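Local coordinates for microcin B17-processing protein McbD (Escherichia coli, PDB 6GRI) that is necessary to process the inactive microcin B17 precursor, McbA, into the active peptide, at residues A14-S19 and T28-W33; D145-G150 and Y354-S359; I191-N196 and A254-V259; I267-F272 and H289-N294. The protein carries 1 engineered substitution. One frame throughout, in Å; residues are numbered along the deposited sequence.

Contact 1 (A14-S19 and T28-W33); sequences ATMAMS and TFSQIW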
loop_
_atom_site.group_PDB
_atom_site.type_symbol
_atom_site.label_atom_id
_atom_site.label_comp_id
_atom_site.label_asym_id
_atom_site.label_seq_id
_atom_site.Cartn_x
_atom_site.Cartn_y
_atom_site.Cartn_z
ATOM N N ALA D 14 12.803 10.145 -24.576
ATOM C CA ALA D 14 13.401 9.735 -23.325
ATOM C C ALA D 14 12.624 10.189 -22.085
ATOM O O ALA D 14 12.644 9.488 -21.081
ATOM C CB ALA D 14 14.838 10.236 -23.254
ATOM N N THR D 15 11.971 11.354 -22.139
ATOM C CA THR D 15 11.261 11.913 -20.971
ATOM C C THR D 15 10.041 12.732 -21.380
ATOM O O THR D 15 10.102 13.492 -22.343
ATOM C CB THR D 15 12.173 12.839 -20.106
ATOM O OG1 THR D 15 13.277 12.097 -19.571
ATOM C CG2 THR D 15 11.411 13.451 -18.926
ATOM N N MET D 16 8.945 12.539 -20.641
ATOM C CA MET D 16 7.812 13.471 -20.565
ATOM C C MET D 16 7.572 13.688 -19.080
ATOM O O MET D 16 7.343 12.730 -18.353
ATOM C CB MET D 16 6.571 12.864 -21.237
ATOM C CG MET D 16 5.201 13.199 -20.636
ATOM S SD MET D 16 4.499 14.718 -21.257
ATOM C CE MET D 16 3.570 15.307 -19.843
ATOM N N ALA D 17 7.643 14.931 -18.626
ATOM C CA ALA D 17 7.394 15.264 -17.230
ATOM C C ALA D 17 6.508 16.495 -17.113
ATOM O O ALA D 17 6.673 17.461 -17.843
ATOM C CB ALA D 17 8.703 15.499 -16.501
ATOM N N MET D 18 5.546 16.419 -16.205
ATOM C CA MET D 18 4.779 17.555 -15.758
ATOM C C MET D 18 5.554 18.125 -14.593
ATOM O O MET D 18 5.988 17.389 -13.726
ATOM C CB MET D 18 3.390 17.105 -15.314
ATOM C CG MET D 18 2.612 18.129 -14.506
ATOM S SD MET D 18 0.837 17.888 -14.649
ATOM C CE MET D 18 0.601 16.258 -13.951
ATOM N N SER D 19 5.723 19.433 -14.562
ATOM C CA SER D 19 6.537 20.052 -13.531
ATOM C C SER D 19 5.762 20.205 -12.214
ATOM O O SER D 19 4.581 20.555 -12.243
ATOM C CB SER D 19 7.016 21.414 -13.991
ATOM O OG SER D 19 7.968 21.873 -13.071
ATOM N N THR D 28 0.513 25.035 -14.826
ATOM C CA THR D 28 1.253 23.802 -14.973
ATOM C C THR D 28 2.109 23.926 -16.232
ATOM O O THR D 28 1.625 24.368 -17.260
ATOM C CB THR D 28 0.300 22.605 -15.133
ATOM O OG1 THR D 28 -0.462 22.421 -13.935
ATOM C CG2 THR D 28 1.061 21.333 -15.441
ATOM N N PHE D 29 3.373 23.517 -16.127
ATOM C CA PHE D 29 4.327 23.485 -17.228
ATOM C C PHE D 29 4.656 22.008 -17.480
ATOM O O PHE D 29 5.219 21.343 -16.625
ATOM C CB PHE D 29 5.572 24.277 -16.816
ATOM C CG PHE D 29 6.667 24.299 -17.842
ATOM C CD1 PHE D 29 6.707 25.291 -18.818
ATOM C CD2 PHE D 29 7.690 23.343 -17.811
ATOM C CE1 PHE D 29 7.726 25.313 -19.763
ATOM C CE2 PHE D 29 8.711 23.355 -18.757
ATOM C CZ PHE D 29 8.728 24.342 -19.736
ATOM N N SER D 30 4.262 21.484 -18.634
ATOM C CA SER D 30 4.626 20.120 -19.031
ATOM C C SER D 30 5.664 20.180 -20.155
ATOM O O SER D 30 5.658 21.110 -20.975
ATOM C CB SER D 30 3.388 19.340 -19.458
ATOM O OG SER D 30 2.430 19.317 -18.410
ATOM N N GLN D 31 6.550 19.187 -20.182
ATOM C CA GLN D 31 7.726 19.223 -21.040
ATOM C C GLN D 31 8.156 17.831 -21.492
ATOM O O GLN D 31 8.052 16.869 -20.741
ATOM C CB GLN D 31 8.865 19.887 -20.286
ATOM C CG GLN D 31 10.025 20.334 -21.153
ATOM C CD GLN D 31 11.127 20.961 -20.325
ATOM O OE1 GLN D 31 11.695 20.311 -19.432
ATOM N NE2 GLN D 31 11.429 22.233 -20.603
ATOM N N ILE D 32 8.642 17.747 -22.727
ATOM C CA ILE D 32 9.153 16.516 -23.309
ATOM C C ILE D 32 10.579 16.809 -23.722
ATOM O O ILE D 32 10.873 17.912 -24.199
ATOM C CB ILE D 32 8.292 16.078 -24.502
ATOM C CG1 ILE D 32 6.861 15.834 -23.991
ATOM C CG2 ILE D 32 8.881 14.857 -25.214
ATOM C CD1 ILE D 32 5.891 15.276 -25.002
ATOM N N TRP D 33 11.453 15.830 -23.504
ATOM C CA TRP D 33 12.881 15.977 -23.742
ATOM C C TRP D 33 13.410 14.731 -24.459
ATOM O O TRP D 33 13.144 13.605 -24.017
ATOM C CB TRP D 33 13.618 16.192 -22.407
ATOM C CG TRP D 33 15.094 16.510 -22.575
ATOM C CD1 TRP D 33 15.653 17.751 -22.725
ATOM C CD2 TRP D 33 16.189 15.570 -22.626
ATOM N NE1 TRP D 33 17.023 17.643 -22.866
ATOM C CE2 TRP D 33 17.378 16.319 -22.810
ATOM C CE3 TRP D 33 16.279 14.167 -22.540
ATOM C CZ2 TRP D 33 18.642 15.716 -22.910
ATOM C CZ3 TRP D 33 17.538 13.568 -22.640
ATOM C CH2 TRP D 33 18.700 14.344 -22.824
#

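Contact 2 (D145-G150 and Y354-S359); sequences DRDTCG and YTKIVS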
loop_
_atom_site.group_PDB
_atom_site.type_symbol
_atom_site.label_atom_id
_atom_site.label_comp_id
_atom_site.label_asym_id
_atom_site.label_seq_id
_atom_site.Cartn_x
_atom_site.Cartn_y
_atom_site.Cartn_z
ATOM N N ASP D 145 16.004 29.610 -45.933
ATOM C CA ASP D 145 15.536 29.881 -44.552
ATOM C C ASP D 145 14.083 29.429 -44.316
ATOM O O ASP D 145 13.139 30.122 -44.691
ATOM C CB ASP D 145 15.684 31.372 -44.221
ATOM C CG ASP D 145 17.102 31.884 -44.420
ATOM O OD1 ASP D 145 18.066 31.204 -44.012
ATOM O OD2 ASP D 145 17.250 32.981 -44.984
ATOM N N ARG D 146 13.917 28.265 -43.686
ATOM C CA ARG D 146 12.595 27.665 -43.431
ATOM C C ARG D 146 12.297 27.718 -41.945
ATOM O O ARG D 146 13.220 27.714 -41.143
ATOM C CB ARG D 146 12.597 26.210 -43.887
ATOM C CG ARG D 146 13.034 26.006 -45.334
ATOM C CD ARG D 146 13.808 24.715 -45.503
ATOM N NE ARG D 146 15.187 24.843 -45.022
ATOM C CZ ARG D 146 15.927 23.847 -44.532
ATOM N NH1 ARG D 146 15.450 22.613 -44.426
ATOM N NH2 ARG D 146 17.168 24.086 -44.129
ATOM N N ASP D 147 11.017 27.769 -41.587
ATOM C CA ASP D 147 10.583 27.725 -40.182
ATOM C C ASP D 147 9.233 26.999 -40.033
ATOM O O ASP D 147 8.791 26.342 -40.979
ATOM C CB ASP D 147 10.580 29.139 -39.573
ATOM C CG ASP D 147 9.474 30.036 -40.113
ATOM O OD1 ASP D 147 8.530 29.565 -40.798
ATOM O OD2 ASP D 147 9.567 31.253 -39.837
ATOM N N THR D 148 8.599 27.076 -38.858
ATOM C CA THR D 148 7.303 26.405 -38.637
ATOM C C THR D 148 6.137 27.379 -38.479
ATOM O O THR D 148 5.189 27.097 -37.753
ATOM C CB THR D 148 7.332 25.516 -37.380
ATOM O OG1 THR D 148 7.487 26.341 -36.222
ATOM C CG2 THR D 148 8.451 24.501 -37.453
ATOM N N CYS D 149 6.182 28.521 -39.152
ATOM C CA CYS D 149 5.057 29.435 -39.103
ATOM C C CYS D 149 3.851 28.735 -39.714
ATOM O O CYS D 149 3.968 28.020 -40.713
ATOM C CB CYS D 149 5.370 30.736 -39.829
ATOM S SG CYS D 149 6.595 31.741 -38.960
ATOM N N GLY D 150 2.704 28.904 -39.072
ATOM C CA GLY D 150 1.475 28.244 -39.492
ATOM C C GLY D 150 1.326 26.753 -39.247
ATOM O O GLY D 150 0.292 26.210 -39.616
ATOM N N TYR D 354 -1.667 16.730 -39.157
ATOM C CA TYR D 354 -0.676 17.806 -39.244
ATOM C C TYR D 354 -1.128 18.752 -40.353
ATOM O O TYR D 354 -1.616 18.293 -41.394
ATOM C CB TYR D 354 0.714 17.240 -39.566
ATOM C CG TYR D 354 1.120 16.088 -38.675
ATOM C CD1 TYR D 354 0.743 14.784 -38.981
ATOM C CD2 TYR D 354 1.862 16.303 -37.517
ATOM C CE1 TYR D 354 1.102 13.729 -38.170
ATOM C CE2 TYR D 354 2.223 15.258 -36.691
ATOM C CZ TYR D 354 1.843 13.970 -37.018
ATOM O OH TYR D 354 2.213 12.920 -36.205
ATOM N N THR D 355 -0.987 20.060 -40.117
ATOM C CA THR D 355 -1.311 21.085 -41.115
ATOM C C THR D 355 -0.371 22.297 -41.063
ATOM O O THR D 355 0.101 22.681 -39.984
ATOM C CB THR D 355 -2.748 21.628 -40.944
ATOM O OG1 THR D 355 -2.902 22.194 -39.635
ATOM C CG2 THR D 355 -3.787 20.535 -41.170
ATOM N N LYS D 356 -0.125 22.896 -42.236
ATOM C CA LYS D 356 0.603 24.169 -42.337
ATOM C C LYS D 356 -0.068 25.077 -43.343
ATOM O O LYS D 356 -0.184 24.715 -44.509
ATOM C CB LYS D 356 2.059 23.952 -42.745
ATOM C CG LYS D 356 2.925 25.205 -42.617
ATOM C CD LYS D 356 4.203 25.072 -43.434
ATOM C CE LYS D 356 5.052 26.330 -43.402
ATOM N NZ LYS D 356 5.983 26.374 -42.246
ATOM N N ILE D 357 -0.499 26.253 -42.895
ATOM C CA ILE D 357 -1.077 27.249 -43.794
ATOM C C ILE D 357 0.051 28.056 -44.418
ATOM O O ILE D 357 0.913 28.556 -43.711
ATOM C CB ILE D 357 -2.126 28.126 -43.082
ATOM C CG1 ILE D 357 -3.398 27.284 -42.933
ATOM C CG2 ILE D 357 -2.398 29.414 -43.864
ATOM C CD1 ILE D 357 -4.507 27.931 -42.155
ATOM N N VAL D 358 0.037 28.155 -45.746
ATOM C CA VAL D 358 1.148 28.694 -46.519
ATOM C C VAL D 358 0.588 29.620 -47.576
ATOM O O VAL D 358 -0.427 29.306 -48.176
ATOM C CB VAL D 358 1.942 27.546 -47.174
ATOM C CG1 VAL D 358 2.899 28.053 -48.246
ATOM C CG2 VAL D 358 2.714 26.771 -46.107
ATOM N N SER D 359 1.238 30.763 -47.792
ATOM C CA SER D 359 0.860 31.685 -48.879
ATOM C C SER D 359 2.051 32.493 -49.403
ATOM O O SER D 359 2.722 33.182 -48.626
ATOM C CB SER D 359 -0.249 32.658 -48.452
ATOM O OG SER D 359 -0.718 33.400 -49.572
#

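Contact 3 (I191-N196 and A254-V259); sequences IVTGIN and ALCKSV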
loop_
_atom_site.group_PDB
_atom_site.type_symbol
_atom_site.label_atom_id
_atom_site.label_comp_id
_atom_site.label_asym_id
_atom_site.label_seq_id
_atom_site.Cartn_x
_atom_site.Cartn_y
_atom_site.Cartn_z
ATOM N N ILE D 191 -5.071 45.794 -16.292
ATOM C CA ILE D 191 -6.313 45.044 -16.536
ATOM C C ILE D 191 -6.406 43.819 -15.622
ATOM O O ILE D 191 -5.408 43.123 -15.400
ATOM C CB ILE D 191 -6.436 44.628 -18.035
ATOM C CG1 ILE D 191 -7.876 44.244 -18.397
ATOM C CG2 ILE D 191 -5.448 43.523 -18.418
ATOM C CD1 ILE D 191 -8.682 45.410 -18.927
ATOM N N VAL D 192 -7.597 43.572 -15.082
ATOM C CA VAL D 192 -7.843 42.389 -14.250
ATOM C C VAL D 192 -8.839 41.447 -14.945
ATOM O O VAL D 192 -10.019 41.750 -15.085
ATOM C CB VAL D 192 -8.311 42.777 -12.824
ATOM C CG1 VAL D 192 -8.806 41.555 -12.049
ATOM C CG2 VAL D 192 -7.172 43.469 -12.068
ATOM N N THR D 193 -8.340 40.288 -15.347
ATOM C CA THR D 193 -9.095 39.320 -16.125
ATOM C C THR D 193 -10.139 38.512 -15.341
ATOM O O THR D 193 -11.013 37.894 -15.948
ATOM C CB THR D 193 -8.119 38.310 -16.755
ATOM O OG1 THR D 193 -7.241 37.807 -15.735
ATOM C CG2 THR D 193 -7.286 38.974 -17.853
ATOM N N GLY D 194 -10.027 38.468 -14.013
ATOM C CA GLY D 194 -10.834 37.550 -13.197
ATOM C C GLY D 194 -10.323 36.107 -13.132
ATOM O O GLY D 194 -10.779 35.334 -12.290
ATOM N N ILE D 195 -9.372 35.748 -13.996
ATOM C CA ILE D 195 -8.831 34.398 -14.076
ATOM C C ILE D 195 -7.578 34.374 -13.204
ATOM O O ILE D 195 -6.620 35.096 -13.480
ATOM C CB ILE D 195 -8.462 34.034 -15.538
ATOM C CG1 ILE D 195 -9.626 34.332 -16.508
ATOM C CG2 ILE D 195 -7.992 32.584 -15.638
ATOM C CD1 ILE D 195 -10.947 33.707 -16.114
ATOM N N ASN D 196 -7.579 33.545 -12.165
ATOM C CA ASN D 196 -6.538 33.606 -11.126
ATOM C C ASN D 196 -5.122 33.384 -11.637
ATOM O O ASN D 196 -4.216 34.115 -11.242
ATOM C CB ASN D 196 -6.829 32.625 -9.984
ATOM C CG ASN D 196 -8.003 33.057 -9.131
ATOM O OD1 ASN D 196 -8.924 32.279 -8.896
ATOM N ND2 ASN D 196 -7.984 34.307 -8.669
ATOM N N ALA D 254 -7.519 35.525 -26.313
ATOM C CA ALA D 254 -6.253 35.896 -26.947
ATOM C C ALA D 254 -5.309 36.586 -25.966
ATOM O O ALA D 254 -4.109 36.380 -26.035
ATOM C CB ALA D 254 -6.490 36.777 -28.158
ATOM N N LEU D 255 -5.846 37.387 -25.048
ATOM C CA LEU D 255 -5.016 38.033 -24.032
ATOM C C LEU D 255 -4.501 37.019 -23.027
ATOM O O LEU D 255 -3.318 37.069 -22.679
ATOM C CB LEU D 255 -5.772 39.131 -23.293
ATOM C CG LEU D 255 -5.052 39.760 -22.096
ATOM C CD1 LEU D 255 -3.718 40.350 -22.513
ATOM C CD2 LEU D 255 -5.922 40.828 -21.453
ATOM N N CYS D 256 -5.392 36.133 -22.556
ATOM C CA CYS D 256 -5.045 35.079 -21.570
ATOM C C CYS D 256 -3.998 34.100 -22.117
ATOM O O CYS D 256 -3.024 33.794 -21.434
ATOM C CB CYS D 256 -6.290 34.309 -21.094
ATOM S SG CYS D 256 -7.405 35.213 -19.967
ATOM N N LYS D 257 -4.194 33.641 -23.353
ATOM C CA LYS D 257 -3.190 32.836 -24.050
ATOM C C LYS D 257 -1.858 33.567 -24.159
ATOM O O LYS D 257 -0.812 32.993 -23.892
ATOM C CB LYS D 257 -3.670 32.459 -25.453
ATOM C CG LYS D 257 -4.822 31.463 -25.503
ATOM C CD LYS D 257 -5.510 31.454 -26.870
ATOM N N SER D 258 -1.904 34.836 -24.557
ATOM C CA SER D 258 -0.688 35.658 -24.723
ATOM C C SER D 258 0.124 35.759 -23.417
ATOM O O SER D 258 1.353 35.699 -23.440
ATOM C CB SER D 258 -1.045 37.069 -25.258
ATOM O OG SER D 258 0.098 37.781 -25.726
ATOM N N VAL D 259 -0.568 35.889 -22.288
ATOM C CA VAL D 259 0.090 36.075 -20.991
ATOM C C VAL D 259 0.827 34.808 -20.553
ATOM O O VAL D 259 1.869 34.889 -19.896
ATOM C CB VAL D 259 -0.923 36.572 -19.928
ATOM C CG1 VAL D 259 -0.468 36.290 -18.504
ATOM C CG2 VAL D 259 -1.153 38.067 -20.108
#

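Contact 4 (I267-F272 and H289-N294); sequences ICLHNF and HFMSCN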
loop_
_atom_site.group_PDB
_atom_site.type_symbol
_atom_site.label_atom_id
_atom_site.label_comp_id
_atom_site.label_asym_id
_atom_site.label_seq_id
_atom_site.Cartn_x
_atom_site.Cartn_y
_atom_site.Cartn_z
ATOM N N ILE D 267 9.827 31.732 -18.132
ATOM C CA ILE D 267 10.223 30.659 -17.205
ATOM C C ILE D 267 11.300 29.729 -17.770
ATOM O O ILE D 267 12.239 29.364 -17.031
ATOM C CB ILE D 267 9.011 29.859 -16.637
ATOM C CG1 ILE D 267 9.414 29.068 -15.388
ATOM C CG2 ILE D 267 8.409 28.910 -17.666
ATOM C CD1 ILE D 267 9.979 29.921 -14.272
ATOM N N CYS D 268 11.180 29.355 -19.051
ATOM C CA CYS D 268 12.165 28.455 -19.673
ATOM C C CYS D 268 13.533 29.060 -19.747
ATOM O O CYS D 268 14.508 28.416 -19.392
ATOM C CB CYS D 268 11.760 28.031 -21.064
ATOM S SG CYS D 268 10.351 26.943 -21.005
ATOM N N LEU D 269 13.606 30.300 -20.197
ATOM C CA LEU D 269 14.888 30.977 -20.259
ATOM C C LEU D 269 15.449 31.184 -18.847
ATOM O O LEU D 269 16.617 30.889 -18.606
ATOM C CB LEU D 269 14.787 32.300 -21.020
ATOM C CG LEU D 269 16.103 33.043 -21.289
ATOM C CD1 LEU D 269 17.257 32.130 -21.695
ATOM C CD2 LEU D 269 15.854 34.095 -22.362
ATOM N N HIS D 270 14.607 31.636 -17.914
ATOM C CA HIS D 270 15.038 31.834 -16.530
ATOM C C HIS D 270 15.731 30.578 -16.022
ATOM O O HIS D 270 16.859 30.657 -15.541
ATOM C CB HIS D 270 13.883 32.207 -15.595
ATOM C CG HIS D 270 14.291 32.283 -14.158
ATOM N ND1 HIS D 270 15.011 33.339 -13.647
ATOM C CD2 HIS D 270 14.127 31.407 -13.137
ATOM C CE1 HIS D 270 15.262 33.114 -12.368
ATOM N NE2 HIS D 270 14.734 31.951 -12.033
ATOM N N ASN D 271 15.058 29.433 -16.169
ATOM C CA ASN D 271 15.608 28.125 -15.784
ATOM C C ASN D 271 16.868 27.772 -16.581
ATOM O O ASN D 271 17.861 27.351 -16.005
ATOM C CB ASN D 271 14.543 27.030 -15.950
ATOM C CG ASN D 271 13.446 27.096 -14.885
ATOM O OD1 ASN D 271 13.565 27.806 -13.880
ATOM N ND2 ASN D 271 12.380 26.332 -15.093
ATOM N N PHE D 272 16.841 27.968 -17.897
ATOM C CA PHE D 272 18.049 27.799 -18.711
ATOM C C PHE D 272 19.212 28.562 -18.080
ATOM O O PHE D 272 20.295 28.006 -17.905
ATOM C CB PHE D 272 17.842 28.271 -20.164
ATOM C CG PHE D 272 19.000 27.950 -21.074
ATOM C CD1 PHE D 272 20.047 28.856 -21.248
ATOM C CD2 PHE D 272 19.059 26.729 -21.745
ATOM C CE1 PHE D 272 21.122 28.549 -22.074
ATOM C CE2 PHE D 272 20.131 26.416 -22.572
ATOM C CZ PHE D 272 21.162 27.327 -22.735
ATOM N N HIS D 289 18.929 33.769 -30.978
ATOM C CA HIS D 289 18.557 35.162 -31.211
ATOM C C HIS D 289 17.753 35.745 -30.039
ATOM O O HIS D 289 18.093 36.810 -29.517
ATOM C CB HIS D 289 17.768 35.277 -32.520
ATOM C CG HIS D 289 17.287 36.662 -32.824
ATOM N ND1 HIS D 289 18.138 37.745 -32.913
ATOM C CD2 HIS D 289 16.042 37.137 -33.071
ATOM C CE1 HIS D 289 17.437 38.828 -33.200
ATOM N NE2 HIS D 289 16.163 38.487 -33.302
ATOM N N PHE D 290 16.701 35.036 -29.627
ATOM C CA PHE D 290 15.858 35.469 -28.497
ATOM C C PHE D 290 16.626 35.674 -27.178
ATOM O O PHE D 290 16.265 36.544 -26.368
ATOM C CB PHE D 290 14.704 34.483 -28.273
ATOM C CG PHE D 290 13.692 34.965 -27.274
ATOM C CD1 PHE D 290 12.807 35.987 -27.606
ATOM C CD2 PHE D 290 13.637 34.419 -25.997
ATOM C CE1 PHE D 290 11.881 36.447 -26.687
ATOM C CE2 PHE D 290 12.707 34.873 -25.075
ATOM C CZ PHE D 290 11.825 35.889 -25.419
ATOM N N MET D 291 17.668 34.867 -26.970
ATOM C CA MET D 291 18.550 35.027 -25.819
ATOM C C MET D 291 19.411 36.277 -25.917
ATOM O O MET D 291 19.627 36.956 -24.916
ATOM C CB MET D 291 19.460 33.822 -25.663
ATOM C CG MET D 291 18.744 32.575 -25.204
ATOM S SD MET D 291 19.876 31.186 -25.161
ATOM C CE MET D 291 21.082 31.771 -23.965
ATOM N N SER D 292 19.914 36.575 -27.110
ATOM C CA SER D 292 20.685 37.807 -27.315
ATOM C C SER D 292 19.829 39.076 -27.160
ATOM O O SER D 292 20.370 40.153 -26.934
ATOM C CB SER D 292 21.394 37.794 -28.674
ATOM O OG SER D 292 20.482 37.570 -29.732
ATOM N N CYS D 293 18.504 38.932 -27.277
ATOM C CA CYS D 293 17.550 40.027 -27.065
ATOM C C CYS D 293 17.136 40.266 -25.602
ATOM O O CYS D 293 16.380 41.197 -25.328
ATOM C CB CYS D 293 16.282 39.780 -27.897
ATOM S SG CYS D 293 16.566 39.559 -29.668
ATOM N N ASN D 294 17.609 39.440 -24.670
ATOM C CA ASN D 294 17.265 39.587 -23.248
ATOM C C ASN D 294 17.939 40.826 -22.627
ATOM O O ASN D 294 18.937 40.720 -21.907
ATOM C CB ASN D 294 17.646 38.312 -22.486
ATOM C CG ASN D 294 17.211 38.343 -21.042
ATOM O OD1 ASN D 294 16.422 39.196 -20.643
ATOM N ND2 ASN D 294 17.720 37.408 -20.245
#

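Contact 1 (A14-S19 and T28-W33)
A17 and Q31 exchange two backbone bonds, A17 N to Q31 O and Q31 N to A17 O, each 2.9 Å long. The same exchange recurs at T15 and W33, less evenly: W33 N reaches T15 O at 2.9 Å and is nearly straight (167°), whereas T15 N to W33 O is 3.2 Å and bent to 138°. S19 N adds one more, giving to F29 O at 2.9 Å. These strands, 15-18 and 28-33, form a beta hairpin and are the middle two of a four-stranded antiparallel meander. M16 and M18 therefore spend their backbone polar groups on V4 and M1, while T28, S30 and I32 pair with G45, A43 and A41. The side chains of M16, M18, S30 and I32 share one face, toward helix 47-66. There M16 SD lies 3.8 Å from I32 CG1, and M18 SD comes 3.5 Å from T28 CG2. Hydroxyls near these sulfurs are satisfied by others: S30 OG by S50 OG, and T28 OG1 by T47 OG1 and by E294 of the McbB chain. On the other face, A17 and Q31 pack on T12 and V9 of the McbC chain.

Contact 2 (D145-G150 and Y354-S359)
K356 sends its side chain out nearly straight, with CG anti to the backbone N (chi1 -169°), and turns only at the last torsion (chi4 87°), which swings NZ onto two carbonyl oxygens of the loop. NZ to C149 O is 3.0 Å, with the donor in the carbonyl plane on a lone pair; NZ to D147 O, at 3.1 Å, is weak. The methylenes run beside the same oxygen, K356 CG being 3.6 Å from C149 O. D147 OD1 lies 4.3 Å from K356 NZ, beyond a salt bridge, though its charge probably still favours an ammonium there. That carboxylate is busy with the backbone: C149 N gives to D147 OD1 at 3.1 Å from well above the carboxylate plane, which makes an Asx turn, and OD2 takes the amide of M366. The turn is consistent with both carbonyls facing the one lysine. Further along, I357 N makes a weak 3.4 Å bond to G150 O, an oxygen that also accepts from S164 OG. G150, with its positive phi, leads directly into strand 151-154, which pairs antiparallel with strand 350-358. Strand 339-347 pairs with 350-358 too. Helix 157-180 packs L165 and F168 on I357, and F64 of helix 47-66 touches K356.

Contact 3 (I191-N196 and A254-V259)
I191 and L255 meet through one branch each: I191 CG2 is 4.1 Å from L255 CD2, and the two side chains lie aslant to one another. In I191 the CG1 branch takes the place anti to the backbone N (chi1 -162°), which puts the touching CG2 in the crowded position between N and the carbonyl carbon. T193 is the next to reach the helix, and its two branches do different work. Its methyl CG2 faces helix 251-274 and touches two partners at about a right angle to each other, 4.3 Å from L255 CD2 and the same distance from C256 SG. Its hydroxyl turns back into the loop, where OG1 accepts a weak bond from I195 N at 3.4 Å. I195 follows beyond G194 and brings CG1 to within 4.2 Å of C256 SG, so the sulfur is met by both T193 and I195. I195 also occupies the N-cap position of helix 196-208, so the loop serves as the lead-in to that helix while its side chains lean on another. D199, in the first turn of helix 196-208, accepts from T193 N and, weakly, from G194 N; I198 touches both T193 and C256. V226 and T228 of strand 224-231 pack against L255. K252 NZ, one turn before C256 on the same helix, gives a weak bond to T193 O. Between the two segments there is no hydrogen bond and no pair of charges, only methyl, methylene and thiol groups. Residues 191-196 and 254-259 are thus joined by dispersion and hydrophobic burial, which set proximity rather than an exact angle.

Contact 4 (I267-F272 and H289-N294)
F272 and M291 bring a ring and a thioether together: M291 CE is 3.7 Å from F272 CE1, coming in obliquely, and M291 SD sits 4.8 Å from the ring centroid, 32° off the ring normal. This is a Met-aromatic contact, with the two side chains crossing at about a right angle. The F272 ring also meets that of Y277, their planes about 25° apart. F290 offers the second ring, likewise approached on a slant, with L269 CD2 4.2 Å from F290 CE2; Y241 and T243 of strand 241-248 and the C-terminal residue P396 touch F290 as well. The contact joins the C-terminal part of helix 251-274 to the end of helix 285-292, and L269 reaches between them, touching three residues. One of its methyls, CD1, is 3.8 Å from M291 CG; the other, CD2, serves F290 and lies 4.4 Å from N294 ND2. M291 gets from one partner to the other by a bend at its last torsion (chi3 61°), which carries CE round to F272. N294, just past the helix end, is bound to the backbone around strand 241-248: OD1 accepts from K240 N and Y241 N, and ND2 gives to R238 O. H270, whose side chain starts away from helix 285-292, makes a weak bond to E5 of a McbC chain.

From the N terminus, contact 1 comes first and closes a short loop of eight residues between strands 15-18 and 28-33. Contact 2 opens at 145-150 and does not close until 354-359, tying the lead-in of strand 151-154 to strand 350-358 across some 200 residues. Contacts 3 and 4 both nest inside that span, one after the other, and no loops cross. They share helix 251-274: contact 3 ties its N-terminal part to the loop before helix 196-208, contact 4 its later turns to helix 285-292. Contact 1, though remote in sequence, touches contact 4, where the F29 ring packs on C268 of the shared helix.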